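Local coordinates for protein (hdlp (histone deacetylase-like protein)) (Aquifex aeolicus, PDB 1C3P) that probably removes acetyl groups from lysine side chains as a zinc-dependent homologue of the histone deacetylases, with a likely part in acetoin breakdown, at residues G90-V95 / R137-C142; E71-Q76 / A98-S103. All blocks are in the same frame, centred on the assembly; numbering follows the deposited sequence.

Contact 1: G90-V95 / R137-C142; sequences GYENPV and RANGFC
Asn93 and Phe141 bring two loops together with their CA atoms 5.0 Å apart, at a type I' beta turn that runs from Asn139 to Cys142. The turn presents two consecutive backbone N-H groups, and a side chain from 90-95 takes each. Asn93 OD1 accepts from Phe141 N at 2.8 Å, with the donor lying nearly on the C=O axis although the hydrogen bond is bent at the proton (131°). Glu92 has CG anti to its backbone N (chi1 173°) and an extended chain beyond, and its OE1 receives Gly140 N at 2.9 Å from above the carboxylate plane. Asn93 ND2 donates to Asn87 O and makes a weak bond to that same OE1. Ala138 CB packs against Asn93 CG at 3.7 Å. The Phe141 ring meets Glu92 obliquely, its CD2 3.3 Å from Glu92 O, a buried carbonyl without a hydrogen-bond partner. Asn139 runs alongside Glu92, but its amide nitrogen binds His132 O and Asp173 OD1. Since Phe141 also stacks edge-to-face on His21 and lies about 7 Å, side chain to side chain, from His170, a zinc-binding residue whose metal is absent here, this polar grip probably helps to fix one wall of the active-site pocket.

Contact 2: E71-Q76 / A98-S103; sequences EAERCQ and AMFTGS
Glu73 reaches from helix 63-75 to the first turn of helix 98-118, where its carboxylate is held by three hydrogen bonds. The short helical segments cross at -99°, with their axes 8.6 Å apart. Glu73 CG lies anti to the backbone N (chi1 180°), and the extended chain carries the carboxylate across to the other helix. There OE1 accepts two backbone N-H groups: Thr101 N, 2.8 Å away, on its syn lone pair and nearly straight (166°), and Phe100 N, also at 2.8 Å, on the syn side but out of the carboxylate plane. The side chains of Glu73 and Thr101 cross at about a right angle, and Thr101 OG1 donates to Glu73 OE2 at 2.6 Å. The carboxylate therefore accepts N-H groups of the opening turn, and the positive end of the helix dipole probably stabilises its charge. An alanine in place of Glu73 would probably leave both backbone N-H groups and the threonine hydroxyl without this acceptor. Close packing continues along Met99, which slides past Glu73 in the opposite direction; its CG touches Glu73 CB at 3.6 Å, and its CE reaches Ala72 CB at 3.8 Å. The far side is looser: Arg74 and Cys75 are exposed, and Arg74 NH2 forms a salt bridge with Glu71 OE2 whose hydrogen bond is weak. Just beyond, Gln76 ends helix 63-75 in a Schellman motif. Phe100 packs on Ile66, Leu69 and Met70, while Tyr97 flanks Glu73 and Met99 rests on Ile88, so the C-terminal end of helix 63-75 is joined to the start of helix 98-118, with helix 82-86 between them in the chain.

In the fold
Both contacts lie on the same side of the chain's centre, their own centres about 12 Å apart, and their segments alternate along the chain. Contact 1 is partly buried and joins two irregular loops near the zinc-binding residues; contact 2 is more buried at its interface, joins two helices, and lies away from the annotated sites, farther from the centre of the chain. A glutamate accepts one turn N-H in contact 1, with an asparagine taking the next, and two N-H groups of a helix start in contact 2, where methionine and alanine add an apolar patch. Val95, the last residue of 90-95, packs on Ala72 O, and Met99 CE approaches Pro94 O, bringing the two contacts together.

Contact 1: G90-V95 / R137-C142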
loop_
_atom_site.group_PDB
_atom_site.type_symbol
_atom_site.label_atom_id
_atom_site.label_comp_id
_atom_site.label_asym_id
_atom_site.label_seq_id
_atom_site.Cartn_x
_atom_site.Cartn_y
_atom_site.Cartn_z
ATOM N N GLY A 90 5.602 -21.242 -3.549
ATOM C CA GLY A 90 5.574 -21.034 -4.993
ATOM C C GLY A 90 6.271 -19.751 -5.414
ATOM O O GLY A 90 6.805 -19.039 -4.572
ATOM N N TYR A 91 6.287 -19.454 -6.716
ATOM C CA TYR A 91 6.917 -18.231 -7.221
ATOM C C TYR A 91 6.353 -16.980 -6.544
ATOM O O TYR A 91 7.064 -16.027 -6.241
ATOM C CB TYR A 91 6.656 -18.082 -8.716
ATOM C CG TYR A 91 7.041 -16.711 -9.245
ATOM C CD1 TYR A 91 8.379 -16.359 -9.431
ATOM C CD2 TYR A 91 6.062 -15.759 -9.547
ATOM C CE1 TYR A 91 8.733 -15.096 -9.913
ATOM C CE2 TYR A 91 6.403 -14.494 -10.027
ATOM C CZ TYR A 91 7.739 -14.173 -10.210
ATOM O OH TYR A 91 8.077 -12.933 -10.700
ATOM N N GLU A 92 5.049 -16.998 -6.340
ATOM C CA GLU A 92 4.336 -15.878 -5.753
ATOM C C GLU A 92 4.711 -15.522 -4.309
ATOM O O GLU A 92 5.101 -14.379 -4.024
ATOM C CB GLU A 92 2.840 -16.174 -5.889
ATOM C CG GLU A 92 1.897 -15.224 -5.204
ATOM C CD GLU A 92 0.459 -15.476 -5.624
ATOM O OE1 GLU A 92 -0.456 -15.280 -4.783
ATOM O OE2 GLU A 92 0.253 -15.853 -6.805
ATOM N N ASN A 93 4.599 -16.496 -3.406
ATOM C CA ASN A 93 4.910 -16.296 -1.989
ATOM C C ASN A 93 6.001 -17.304 -1.624
ATOM O O ASN A 93 5.776 -18.250 -0.869
ATOM C CB ASN A 93 3.645 -16.548 -1.175
ATOM C CG ASN A 93 2.445 -15.832 -1.760
ATOM O OD1 ASN A 93 2.436 -14.600 -1.882
ATOM N ND2 ASN A 93 1.427 -16.599 -2.147
ATOM N N PRO A 94 7.226 -17.065 -2.117
ATOM C CA PRO A 94 8.404 -17.913 -1.914
ATOM C C PRO A 94 8.952 -17.951 -0.510
ATOM O O PRO A 94 8.629 -17.115 0.314
ATOM C CB PRO A 94 9.438 -17.292 -2.857
ATOM C CG PRO A 94 8.610 -16.446 -3.808
ATOM C CD PRO A 94 7.622 -15.858 -2.861
ATOM N N VAL A 95 9.799 -18.939 -0.245
ATOM C CA VAL A 95 10.473 -19.009 1.038
ATOM C C VAL A 95 11.607 -17.968 0.972
ATOM O O VAL A 95 12.368 -17.950 0.008
ATOM C CB VAL A 95 11.079 -20.413 1.259
ATOM C CG1 VAL A 95 12.036 -20.400 2.448
ATOM C CG2 VAL A 95 9.961 -21.414 1.516
ATOM N N ARG A 137 -3.414 -17.655 5.270
ATOM C CA ARG A 137 -2.818 -18.019 3.987
ATOM C C ARG A 137 -2.106 -16.863 3.276
ATOM O O ARG A 137 -2.597 -15.743 3.298
ATOM C CB ARG A 137 -3.920 -18.573 3.073
ATOM C CG ARG A 137 -3.561 -18.662 1.608
ATOM C CD ARG A 137 -4.774 -19.108 0.801
ATOM N NE ARG A 137 -5.045 -20.531 0.958
ATOM C CZ ARG A 137 -4.521 -21.477 0.184
ATOM N NH1 ARG A 137 -3.700 -21.150 -0.806
ATOM N NH2 ARG A 137 -4.814 -22.752 0.402
ATOM N N ALA A 138 -0.972 -17.148 2.631
ATOM C CA ALA A 138 -0.225 -16.118 1.903
ATOM C C ALA A 138 -0.919 -15.822 0.569
ATOM O O ALA A 138 -1.641 -16.667 0.036
ATOM C CB ALA A 138 1.242 -16.588 1.657
ATOM N N ASN A 139 -0.712 -14.627 0.025
ATOM C CA ASN A 139 -1.360 -14.277 -1.217
ATOM C C ASN A 139 -0.825 -12.967 -1.782
ATOM O O ASN A 139 -0.588 -12.016 -1.035
ATOM C CB ASN A 139 -2.879 -14.171 -0.965
ATOM C CG ASN A 139 -3.656 -13.753 -2.193
ATOM O OD1 ASN A 139 -3.638 -14.437 -3.219
ATOM N ND2 ASN A 139 -4.359 -12.626 -2.093
ATOM N N GLY A 140 -0.626 -12.933 -3.098
ATOM C CA GLY A 140 -0.157 -11.721 -3.755
ATOM C C GLY A 140 1.130 -11.122 -3.215
ATOM O O GLY A 140 1.233 -9.898 -3.076
ATOM N N PHE A 141 2.109 -11.975 -2.924
ATOM C CA PHE A 141 3.410 -11.544 -2.404
ATOM C C PHE A 141 3.316 -11.176 -0.937
ATOM O O PHE A 141 4.316 -10.811 -0.341
ATOM C CB PHE A 141 3.940 -10.284 -3.102
ATOM C CG PHE A 141 3.970 -10.344 -4.603
ATOM C CD1 PHE A 141 4.157 -9.160 -5.334
ATOM C CD2 PHE A 141 3.850 -11.544 -5.293
ATOM C CE1 PHE A 141 4.221 -9.176 -6.712
ATOM C CE2 PHE A 141 3.915 -11.565 -6.689
ATOM C CZ PHE A 141 4.103 -10.377 -7.395
ATOM N N CYS A 142 2.121 -11.234 -0.357
ATOM C CA CYS A 142 1.966 -10.875 1.048
ATOM C C CYS A 142 1.811 -12.087 1.970
ATOM O O CYS A 142 1.071 -13.029 1.648
ATOM C CB CYS A 142 0.742 -9.965 1.216
ATOM S SG CYS A 142 0.813 -8.446 0.244
#

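Contact 2: E71-Q76 / A98-S103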
loop_
_atom_site.group_PDB
_atom_site.type_symbol
_atom_site.label_atom_id
_atom_site.label_comp_id
_atom_site.label_asym_id
_atom_site.label_seq_id
_atom_site.Cartn_x
_atom_site.Cartn_y
_atom_site.Cartn_z
ATOM N N GLU A 71 8.700 -21.237 10.980
ATOM C CA GLU A 71 9.437 -22.475 10.751
ATOM C C GLU A 71 9.988 -22.517 9.328
ATOM O O GLU A 71 11.155 -22.861 9.105
ATOM C CB GLU A 71 8.526 -23.680 10.982
ATOM C CG GLU A 71 9.215 -25.001 10.768
ATOM C CD GLU A 71 10.089 -25.417 11.942
ATOM O OE1 GLU A 71 10.545 -26.584 11.954
ATOM O OE2 GLU A 71 10.314 -24.591 12.852
ATOM N N ALA A 72 9.156 -22.161 8.354
ATOM C CA ALA A 72 9.600 -22.166 6.965
ATOM C C ALA A 72 10.798 -21.246 6.765
ATOM O O ALA A 72 11.775 -21.608 6.101
ATOM C CB ALA A 72 8.470 -21.720 6.047
ATOM N N GLU A 73 10.733 -20.046 7.336
ATOM C CA GLU A 73 11.830 -19.115 7.156
ATOM C C GLU A 73 13.156 -19.529 7.791
ATOM O O GLU A 73 14.199 -19.522 7.122
ATOM C CB GLU A 73 11.446 -17.742 7.691
ATOM C CG GLU A 73 12.547 -16.727 7.533
ATOM C CD GLU A 73 12.199 -15.396 8.165
ATOM O OE1 GLU A 73 11.440 -14.623 7.549
ATOM O OE2 GLU A 73 12.678 -15.134 9.292
ATOM N N ARG A 74 13.138 -19.895 9.068
ATOM C CA ARG A 74 14.405 -20.219 9.710
ATOM C C ARG A 74 15.036 -21.514 9.236
ATOM O O ARG A 74 16.256 -21.644 9.251
ATOM C CB ARG A 74 14.275 -20.216 11.248
ATOM C CG ARG A 74 13.405 -21.289 11.849
ATOM C CD ARG A 74 13.312 -21.114 13.371
ATOM N NE ARG A 74 12.797 -22.352 13.919
ATOM C CZ ARG A 74 13.547 -23.402 14.240
ATOM N NH1 ARG A 74 14.870 -23.369 14.084
ATOM N NH2 ARG A 74 12.951 -24.529 14.631
ATOM N N CYS A 75 14.221 -22.472 8.820
ATOM C CA CYS A 75 14.763 -23.745 8.333
ATOM C C CYS A 75 14.893 -23.702 6.809
ATOM O O CYS A 75 15.363 -24.655 6.175
ATOM C CB CYS A 75 13.861 -24.907 8.758
ATOM S SG CYS A 75 13.779 -25.180 10.548
ATOM N N GLN A 76 14.461 -22.583 6.236
ATOM C CA GLN A 76 14.520 -22.340 4.801
ATOM C C GLN A 76 13.921 -23.518 4.029
ATOM O O GLN A 76 14.599 -24.192 3.252
ATOM C CB GLN A 76 15.981 -22.086 4.402
ATOM C CG GLN A 76 16.118 -21.270 3.139
ATOM C CD GLN A 76 15.551 -19.878 3.308
ATOM O OE1 GLN A 76 14.428 -19.713 3.774
ATOM N NE2 GLN A 76 16.312 -18.873 2.915
ATOM N N ALA A 98 11.991 -12.469 3.929
ATOM C CA ALA A 98 10.997 -11.416 3.913
ATOM C C ALA A 98 9.704 -12.046 4.413
ATOM O O ALA A 98 8.832 -11.357 4.921
ATOM C CB ALA A 98 10.779 -10.893 2.496
ATOM N N MET A 99 9.599 -13.368 4.307
ATOM C CA MET A 99 8.332 -14.027 4.665
ATOM C C MET A 99 7.891 -13.858 6.102
ATOM O O MET A 99 6.693 -13.825 6.381
ATOM C CB MET A 99 8.371 -15.514 4.296
ATOM C CG MET A 99 9.010 -16.407 5.329
ATOM S SD MET A 99 9.380 -18.003 4.539
ATOM C CE MET A 99 7.704 -18.557 4.077
ATOM N N PHE A 100 8.832 -13.778 7.033
ATOM C CA PHE A 100 8.414 -13.551 8.417
ATOM C C PHE A 100 9.153 -12.384 9.067
ATOM O O PHE A 100 8.531 -11.496 9.642
ATOM C CB PHE A 100 8.612 -14.788 9.293
ATOM C CG PHE A 100 8.129 -14.587 10.692
ATOM C CD1 PHE A 100 6.763 -14.586 10.973
ATOM C CD2 PHE A 100 9.030 -14.286 11.718
ATOM C CE1 PHE A 100 6.300 -14.282 12.256
ATOM C CE2 PHE A 100 8.575 -13.980 13.001
ATOM C CZ PHE A 100 7.207 -13.976 13.271
ATOM N N THR A 101 10.477 -12.365 8.979
ATOM C CA THR A 101 11.221 -11.273 9.607
ATOM C C THR A 101 10.897 -9.922 8.972
ATOM O O THR A 101 10.514 -8.993 9.666
ATOM C CB THR A 101 12.727 -11.549 9.542
ATOM O OG1 THR A 101 13.004 -12.763 10.255
ATOM C CG2 THR A 101 13.515 -10.430 10.185
ATOM N N GLY A 102 11.042 -9.828 7.653
ATOM C CA GLY A 102 10.735 -8.584 6.958
ATOM C C GLY A 102 9.260 -8.249 7.113
ATOM O O GLY A 102 8.900 -7.106 7.371
ATOM N N SER A 103 8.397 -9.246 6.948
ATOM C CA SER A 103 6.956 -9.009 7.099
ATOM C C SER A 103 6.616 -8.563 8.513
ATOM O O SER A 103 5.812 -7.640 8.703
ATOM C CB SER A 103 6.159 -10.268 6.739
ATOM O OG SER A 103 6.292 -10.548 5.350
#